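PDB 3II7: kelch-like protein 7 from Homo sapiens, which serves as a substrate-specific adapter of a CUL3-RBX1 E3 ubiquitin ligase, its Kelch-repeat domain being the part crystallised here. Local coordinates for residues L184-L196 with A205-E219. Numbering follows the deposited sequence.
With EDO (1,2-ethanediol), chain L; EDO (1,2-ethanediol), chain K.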
ATOM      1  N   LEU A 184      14.592  -4.602  11.902  1.00  3.82           N
ATOM      2  CA  LEU A 184      14.497  -3.356  12.609  1.00  3.37           C
ATOM      3  C   LEU A 184      13.674  -3.520  13.901  1.00  3.51           C
ATOM      4  O   LEU A 184      13.144  -4.625  14.217  1.00  4.63           O
ATOM      5  CB  LEU A 184      13.876  -2.302  11.695  1.00  4.19           C
ATOM      6  CG  LEU A 184      14.733  -1.980  10.447  1.00  5.40           C
ATOM      7  CD1 LEU A 184      13.982  -0.931   9.604  1.00  7.87           C
ATOM      8  CD2 LEU A 184      16.175  -1.476  10.792  1.00  7.40           C
ATOM      9  N   CYS A 185      13.574  -2.438  14.663  1.00  3.81           N
ATOM     10  CA  CYS A 185      12.696  -2.409  15.815  1.00  4.37           C
ATOM     11  C   CYS A 185      11.277  -2.771  15.380  1.00  3.68           C
ATOM     12  O   CYS A 185      10.789  -2.264  14.362  1.00  3.22           O
ATOM     13  CB  CYS A 185      12.705  -1.012  16.410  1.00  5.65           C
ATOM     14  SG  CYS A 185      11.749  -0.857  17.940  1.00  7.37           S
ATOM     15  N   PRO A 186      10.612  -3.674  16.125  1.00  3.74           N
ATOM     16  CA  PRO A 186       9.239  -4.012  15.781  1.00  3.05           C
ATOM     17  C   PRO A 186       8.244  -2.885  16.142  1.00  4.33           C
ATOM     18  O   PRO A 186       8.505  -2.067  17.040  1.00  4.35           O
ATOM     19  CB  PRO A 186       8.962  -5.251  16.622  1.00  5.99           C
ATOM     20  CG  PRO A 186       9.829  -5.077  17.801  1.00  6.59           C
ATOM     21  CD  PRO A 186      11.085  -4.447  17.286  1.00  4.80           C
ATOM     22  N   MET A 187       7.132  -2.862  15.430  1.00  3.69           N
ATOM     23  CA  MET A 187       6.044  -1.919  15.724  1.00  3.25           C
ATOM     24  C   MET A 187       5.533  -2.166  17.139  1.00  4.45           C
ATOM     25  O   MET A 187       5.700  -3.284  17.701  1.00  4.52           O
ATOM     26  CB  MET A 187       4.880  -2.070  14.722  1.00  6.24           C
ATOM     27  CG  MET A 187       5.208  -1.604  13.339  1.00  4.38           C
ATOM     28  SD  MET A 187       3.787  -1.693  12.252  1.00  6.68           S
ATOM     29  CE  MET A 187       3.448  -3.479  12.232  1.00  9.00           C
ATOM     30  N   ILE A 188       4.932  -1.130  17.719  1.00  5.33           N
ATOM     31  CA  ILE A 188       4.267  -1.263  19.020  1.00  3.28           C
ATOM     32  C   ILE A 188       3.054  -2.202  18.908  1.00  2.39           C
ATOM     33  O   ILE A 188       2.819  -3.044  19.784  1.00  4.81           O
ATOM     34  CB  ILE A 188       3.853   0.100  19.549  1.00  2.00           C
ATOM     35  CG1 ILE A 188       5.129   0.929  19.783  1.00  5.17           C
ATOM     36  CG2 ILE A 188       2.991  -0.038  20.808  1.00  4.41           C
ATOM     37  CD1 ILE A 188       4.854   2.420  20.001  1.00  5.66           C
ATOM     38  N   GLU A 189       2.311  -2.065  17.794  1.00  4.53           N
ATOM     39  CA  GLU A 189       1.125  -2.860  17.532  1.00  4.05           C
ATOM     40  C   GLU A 189       1.417  -3.861  16.426  1.00  5.67           C
ATOM     41  O   GLU A 189       2.041  -3.505  15.423  1.00  6.29           O
ATOM     42  CB  GLU A 189      -0.006  -1.955  17.065  1.00  5.12           C
ATOM     43  CG  GLU A 189      -0.603  -1.098  18.123  1.00 10.27           C
ATOM     44  CD  GLU A 189      -1.602  -1.827  19.058  1.00 12.71           C
ATOM     45  OE1 GLU A 189      -1.872  -3.015  18.867  1.00 16.17           O
ATOM     46  OE2 GLU A 189      -2.110  -1.170  19.972  1.00 14.30           O
ATOM     47  N   ALA A 190       0.929  -5.104  16.571  1.00  4.55           N
ATOM     48  CA  ALA A 190       0.861  -5.995  15.418  1.00  4.42           C
ATOM     49  C   ALA A 190      -0.212  -5.411  14.478  1.00  3.20           C
ATOM     50  O   ALA A 190      -1.245  -4.940  14.949  1.00  3.88           O
ATOM     51  CB  ALA A 190       0.503  -7.412  15.847  1.00  4.29           C
ATOM     52  N   ARG A 191       0.036  -5.411  13.168  1.00  3.38           N
ATOM     53  CA  ARG A 191      -0.895  -4.804  12.186  1.00  3.98           C
ATOM     54  C   ARG A 191      -0.813  -5.531  10.881  1.00  3.14           C
ATOM     55  O   ARG A 191       0.288  -5.870  10.432  1.00  3.85           O
ATOM     56  CB  ARG A 191      -0.552  -3.323  11.851  1.00  5.14           C
ATOM     57  CG  ARG A 191      -0.386  -2.401  13.003  1.00  4.86           C
ATOM     58  CD  ARG A 191       0.032  -1.024  12.537  1.00  3.73           C
ATOM     59  NE  ARG A 191       0.309  -0.203  13.711  1.00  3.96           N
ATOM     60  CZ  ARG A 191      -0.587   0.549  14.343  1.00  6.39           C
ATOM     61  NH1 ARG A 191      -1.836   0.670  13.912  1.00  6.09           N
ATOM     62  NH2 ARG A 191      -0.229   1.203  15.422  1.00  5.74           N
ATOM     63  N   LYS A 192      -1.975  -5.734  10.269  1.00  2.88           N
ATOM     64  CA  LYS A 192      -2.084  -6.039   8.845  1.00  2.48           C
ATOM     65  C   LYS A 192      -3.160  -5.127   8.271  1.00  2.65           C
ATOM     66  O   LYS A 192      -3.995  -4.601   8.974  1.00  3.00           O
ATOM     67  CB  LYS A 192      -2.434  -7.491   8.578  1.00  2.43           C
ATOM     68  CG  LYS A 192      -3.852  -7.946   9.028  1.00  3.05           C
ATOM     69  CD  LYS A 192      -4.080  -9.399   8.658  1.00  5.84           C
ATOM     70  CE  LYS A 192      -5.463  -9.873   8.998  1.00 16.31           C
ATOM     71  NZ  LYS A 192      -5.795 -11.191   8.326  1.00 18.90           N
ATOM     72  N   ASN A 193      -3.140  -4.966   6.951  1.00  2.00           N
ATOM     73  CA  ASN A 193      -4.067  -4.085   6.248  1.00  2.95           C
ATOM     74  C   ASN A 193      -4.039  -2.633   6.713  1.00  5.01           C
ATOM     75  O   ASN A 193      -5.011  -1.886   6.516  1.00  6.02           O
ATOM     76  CB  ASN A 193      -5.525  -4.628   6.318  1.00  3.09           C
ATOM     77  CG  ASN A 193      -5.675  -6.006   5.718  1.00  8.48           C
ATOM     78  OD1 ASN A 193      -6.147  -6.933   6.383  1.00 11.51           O
ATOM     79  ND2 ASN A 193      -5.250  -6.160   4.464  1.00  5.53           N
ATOM     80  N   HIS A 194      -2.895  -2.229   7.262  1.00  4.82           N
ATOM     81  CA  HIS A 194      -2.623  -0.893   7.722  1.00  3.66           C
ATOM     82  C   HIS A 194      -2.099  -0.045   6.569  1.00  5.20           C
ATOM     83  O   HIS A 194      -1.579  -0.557   5.579  1.00  5.03           O
ATOM     84  CB  HIS A 194      -1.561  -0.901   8.848  1.00  3.13           C
ATOM     85  CG  HIS A 194      -0.302  -1.655   8.517  1.00  3.29           C
ATOM     86  ND1 HIS A 194      -0.294  -3.005   8.309  1.00  4.05           N
ATOM     87  CD2 HIS A 194       0.997  -1.258   8.447  1.00  6.85           C
ATOM     88  CE1 HIS A 194       0.935  -3.412   8.060  1.00  5.24           C
ATOM     89  NE2 HIS A 194       1.747  -2.380   8.158  1.00  4.37           N
ATOM     90  N   GLY A 195      -2.210   1.252   6.719  1.00  3.83           N
ATOM     91  CA  GLY A 195      -1.537   2.182   5.843  1.00  5.38           C
ATOM     92  C   GLY A 195      -0.085   2.262   6.244  1.00  4.15           C
ATOM     93  O   GLY A 195       0.262   2.045   7.412  1.00  4.30           O
ATOM     94  N   LEU A 196       0.760   2.615   5.283  1.00  5.73           N
ATOM     95  CA  LEU A 196       2.215   2.698   5.532  1.00  4.57           C
ATOM     96  C   LEU A 196       2.740   3.731   4.582  1.00  4.91           C
ATOM     97  O   LEU A 196       2.755   3.519   3.340  1.00  6.13           O
ATOM     98  CB  LEU A 196       2.929   1.347   5.342  1.00  4.49           C
ATOM     99  CG  LEU A 196       4.333   1.308   5.971  1.00  4.81           C
ATOM    100  CD1 LEU A 196       4.226   1.384   7.548  1.00  6.30           C
ATOM    101  CD2 LEU A 196       5.141   0.085   5.502  1.00  4.64           C
ATOM    102  N   ALA A 205       2.602   4.010  10.340  1.00  2.99           N
ATOM    103  CA  ALA A 205       1.749   2.880  10.212  1.00  2.00           C
ATOM    104  C   ALA A 205       0.390   3.282  10.769  1.00  2.07           C
ATOM    105  O   ALA A 205       0.277   3.644  11.955  1.00  3.68           O
ATOM    106  CB  ALA A 205       2.325   1.683  10.969  1.00  2.55           C
ATOM    107  N   VAL A 206      -0.649   3.164   9.931  1.00  3.31           N
ATOM    108  CA  VAL A 206      -1.945   3.763  10.208  1.00  3.83           C
ATOM    109  C   VAL A 206      -3.003   2.678  10.283  1.00  2.92           C
ATOM    110  O   VAL A 206      -3.301   2.010   9.299  1.00  3.52           O
ATOM    111  CB  VAL A 206      -2.337   4.801   9.112  1.00  4.17           C
ATOM    112  CG1 VAL A 206      -3.681   5.465   9.451  1.00  5.45           C
ATOM    113  CG2 VAL A 206      -1.214   5.837   8.895  1.00  5.79           C
ATOM    114  N   GLY A 207      -3.529   2.476  11.476  1.00  2.37           N
ATOM    115  CA  GLY A 207      -4.647   1.579  11.647  1.00  3.52           C
ATOM    116  C   GLY A 207      -4.351   0.159  11.251  1.00  4.59           C
ATOM    117  O   GLY A 207      -3.287  -0.387  11.584  1.00  4.35           O
ATOM    118  N   GLY A 208      -5.309  -0.421  10.537  1.00  3.32           N
ATOM    119  CA  GLY A 208      -5.298  -1.821  10.158  1.00  2.68           C
ATOM    120  C   GLY A 208      -6.032  -2.655  11.198  1.00  4.38           C
ATOM    121  O   GLY A 208      -6.987  -2.194  11.816  1.00  4.86           O
ATOM    122  N   GLN A 209      -5.589  -3.889  11.348  1.00  2.21           N
ATOM    123  CA  GLN A 209      -6.206  -4.855  12.266  1.00  3.27           C
ATOM    124  C   GLN A 209      -5.198  -5.882  12.736  1.00  3.34           C
ATOM    125  O   GLN A 209      -4.154  -6.073  12.144  1.00  3.84           O
ATOM    126  CB  GLN A 209      -7.370  -5.584  11.591  1.00  4.06           C
ATOM    127  CG  GLN A 209      -6.973  -6.414  10.426  1.00  5.61           C
ATOM    128  CD  GLN A 209      -8.112  -7.140   9.787  1.00  7.69           C
ATOM    129  OE1 GLN A 209      -8.973  -7.744  10.474  1.00 11.92           O
ATOM    130  NE2 GLN A 209      -8.173  -7.067   8.457  1.00 10.39           N
ATOM    131  N   ASN A 210      -5.534  -6.548  13.823  1.00  2.29           N
ATOM    132  CA  ASN A 210      -4.745  -7.712  14.232  1.00  2.79           C
ATOM    133  C   ASN A 210      -5.632  -8.806  14.747  1.00  5.36           C
ATOM    134  O   ASN A 210      -6.827  -8.804  14.482  1.00  4.75           O
ATOM    135  CB  ASN A 210      -3.637  -7.309  15.196  1.00  2.96           C
ATOM    136  CG  ASN A 210      -4.130  -6.658  16.433  1.00  4.11           C
ATOM    137  OD1 ASN A 210      -5.203  -6.985  16.959  1.00  5.38           O
ATOM    138  ND2 ASN A 210      -3.340  -5.711  16.942  1.00  6.48           N
ATOM    139  N   GLY A 211      -5.054  -9.788  15.441  1.00  6.85           N
ATOM    140  CA  GLY A 211      -5.814 -10.926  15.891  1.00  8.67           C
ATOM    141  C   GLY A 211      -6.912 -10.589  16.875  1.00 12.00           C
ATOM    142  O   GLY A 211      -7.844 -11.365  17.063  1.00 13.03           O
ATOM    143  N   LEU A 212      -6.812  -9.427  17.506  1.00  6.35           N
ATOM    144  CA  LEU A 212      -7.758  -9.024  18.515  1.00  6.54           C
ATOM    145  C   LEU A 212      -8.786  -7.985  18.011  1.00  5.90           C
ATOM    146  O   LEU A 212      -9.653  -7.569  18.743  1.00  9.11           O
ATOM    147  CB  LEU A 212      -6.989  -8.549  19.756  1.00 10.97           C
ATOM    148  CG  LEU A 212      -6.467  -9.776  20.593  1.00 13.51           C
ATOM    149  CD1 LEU A 212      -6.033 -10.946  19.746  1.00 22.22           C
ATOM    150  CD2 LEU A 212      -5.349  -9.434  21.543  1.00 14.59           C
ATOM    151  N   GLY A 213      -8.705  -7.624  16.740  1.00  3.05           N
ATOM    152  CA  GLY A 213      -9.677  -6.724  16.154  1.00  5.59           C
ATOM    153  C   GLY A 213      -9.058  -5.589  15.365  1.00  5.75           C
ATOM    154  O   GLY A 213      -7.863  -5.599  15.057  1.00  6.69           O
ATOM    155  N   GLY A 214      -9.883  -4.590  15.070  1.00  6.87           N
ATOM    156  CA  GLY A 214      -9.448  -3.416  14.312  1.00  3.76           C
ATOM    157  C   GLY A 214      -8.671  -2.443  15.154  1.00  5.35           C
ATOM    158  O   GLY A 214      -8.624  -2.577  16.392  1.00  5.67           O
ATOM    159  N   LEU A 215      -8.048  -1.466  14.504  1.00  4.98           N
ATOM    160  CA  LEU A 215      -7.166  -0.513  15.174  1.00  4.67           C
ATOM    161  C   LEU A 215      -7.474   0.910  14.725  1.00  5.49           C
ATOM    162  O   LEU A 215      -7.459   1.186  13.524  1.00  9.16           O
ATOM    163  CB  LEU A 215      -5.717  -0.821  14.858  1.00  5.52           C
ATOM    164  CG  LEU A 215      -5.163  -2.153  15.311  1.00  4.54           C
ATOM    165  CD1 LEU A 215      -3.808  -2.448  14.670  1.00  7.17           C
ATOM    166  CD2 LEU A 215      -5.030  -2.161  16.847  1.00  5.43           C
ATOM    167  N   ASP A 216      -7.697   1.812  15.693  1.00  3.49           N
ATOM    168  CA  ASP A 216      -7.757   3.231  15.396  1.00  3.41           C
ATOM    169  C   ASP A 216      -6.412   3.883  15.560  1.00  5.21           C
ATOM    170  O   ASP A 216      -6.244   5.012  15.131  1.00  6.39           O
ATOM    171  CB  ASP A 216      -8.839   3.967  16.220  1.00  3.31           C
ATOM    172  CG  ASP A 216      -8.579   3.945  17.724  1.00 12.80           C
ATOM    173  OD1 ASP A 216      -7.797   3.121  18.220  1.00 13.85           O
ATOM    174  OD2 ASP A 216      -9.183   4.769  18.416  1.00 12.70           O
ATOM    175  N   ASN A 217      -5.450   3.175  16.142  1.00  5.21           N
ATOM    176  CA  ASN A 217      -4.222   3.839  16.530  1.00  6.40           C
ATOM    177  C   ASN A 217      -3.182   3.911  15.414  1.00  4.23           C
ATOM    178  O   ASN A 217      -3.287   3.260  14.330  1.00  3.40           O
ATOM    179  CB  ASN A 217      -3.682   3.330  17.879  1.00  6.30           C
ATOM    180  CG  ASN A 217      -3.224   1.884  17.858  1.00  4.35           C
ATOM    181  OD1 ASN A 217      -2.765   1.364  16.860  1.00  5.52           O
ATOM    182  ND2 ASN A 217      -3.306   1.243  19.030  1.00  8.14           N
ATOM    183  N   VAL A 218      -2.197   4.744  15.659  1.00  2.45           N
ATOM    184  CA  VAL A 218      -1.265   5.199  14.658  1.00  3.77           C
ATOM    185  C   VAL A 218       0.091   5.332  15.298  1.00  5.27           C
ATOM    186  O   VAL A 218       0.218   5.855  16.399  1.00  4.81           O
ATOM    187  CB  VAL A 218      -1.703   6.571  14.061  1.00  2.41           C
ATOM    188  CG1 VAL A 218      -0.682   7.088  12.986  1.00  2.99           C
ATOM    189  CG2 VAL A 218      -3.134   6.473  13.470  1.00  4.17           C
ATOM    190  N   GLU A 219       1.111   4.865  14.617  1.00  2.58           N
ATOM    191  CA  GLU A 219       2.463   4.984  15.133  1.00  2.68           C
ATOM    192  C   GLU A 219       3.408   5.311  14.008  1.00  2.12           C
ATOM    193  O   GLU A 219       3.082   5.109  12.831  1.00  4.29           O
ATOM    194  CB  GLU A 219       2.896   3.696  15.849  1.00  4.86           C
ATOM    195  CG  GLU A 219       2.890   2.412  14.975  1.00  4.01           C
ATOM    196  CD  GLU A 219       3.246   1.194  15.783  1.00  6.28           C
ATOM    197  OE1 GLU A 219       4.413   1.107  16.231  1.00  5.68           O
ATOM    198  OE2 GLU A 219       2.360   0.326  16.021  1.00  7.27           O
TER
HETATM  199  C1  EDO L 961      -1.632 -11.882  16.916  1.00 29.90           C
HETATM  200  O1  EDO L 961      -2.396 -12.244  15.746  1.00 24.64           O
HETATM  201  C2  EDO L 961      -1.481 -10.370  17.054  1.00 40.82           C
HETATM  202  O2  EDO L 961      -2.753  -9.721  17.192  1.00 18.00           O
HETATM  203  C1  EDO K 960     -13.368  -2.657  14.166  1.00 25.46           C
HETATM  204  O1  EDO K 960     -14.182  -3.705  13.604  1.00 28.96           O
HETATM  205  C2  EDO K 960     -13.045  -2.922  15.630  1.00 32.61           C
HETATM  206  O2  EDO K 960     -12.610  -4.276  15.781  1.00 36.35           O
HETATM  207  O   HOH W   1      -3.299  -4.837  19.550  1.00 32.24           O
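Arg191 reaches from the loop that enters one blade of the Kelch beta-propeller to Glu219, on strand 218-222 of the same four-stranded sheet, past the double glycine Gly207-Gly208 familiar from Kelch repeats. With CG beside the backbone N (chi1 -52°) and the chain extended from CG to NE, the guanidinium of Arg191 is carried to the Glu219 carboxylate. Its CB lies over one face of the His194 ring, toward the rim; CG meets Leu215 CD1 and CD meets Ala205 CB, both apolar, while Gly207 O runs beside CG and CD. NE and NH2 then grip a single oxygen of Glu219 side-on, Arg191 NH2 lying 2.8 Å from Glu219 OE2 in a salt bridge on the anti lone pair, with guanidinium and carboxylate planes nearly perpendicular at 81°. Arg191 NH1 donates to Gly207 O at 2.9 Å, within the guanidinium plane, and to Asn217 O, while NH2 also meets Asn217 OD1. Ala205 O lies over one guanidinium face and Glu189 CB packs on the other. The carboxylate suits position 219 because both oxygens are used: Ile188 N reaches Glu219 OE1 at 2.7 Å and Glu189 N reaches Glu219 OE2, each on a syn lone pair, fixing the loop. Gly208 passes so close to Lys192 O that a side chain directed there would clash, and the antiparallel Lys192-Gln209 pair forms beside it. Asn217 uses its amide's other end too, Asn217 ND2 approaching Glu189 OE2 at 2.9 Å from above the carboxylate plane.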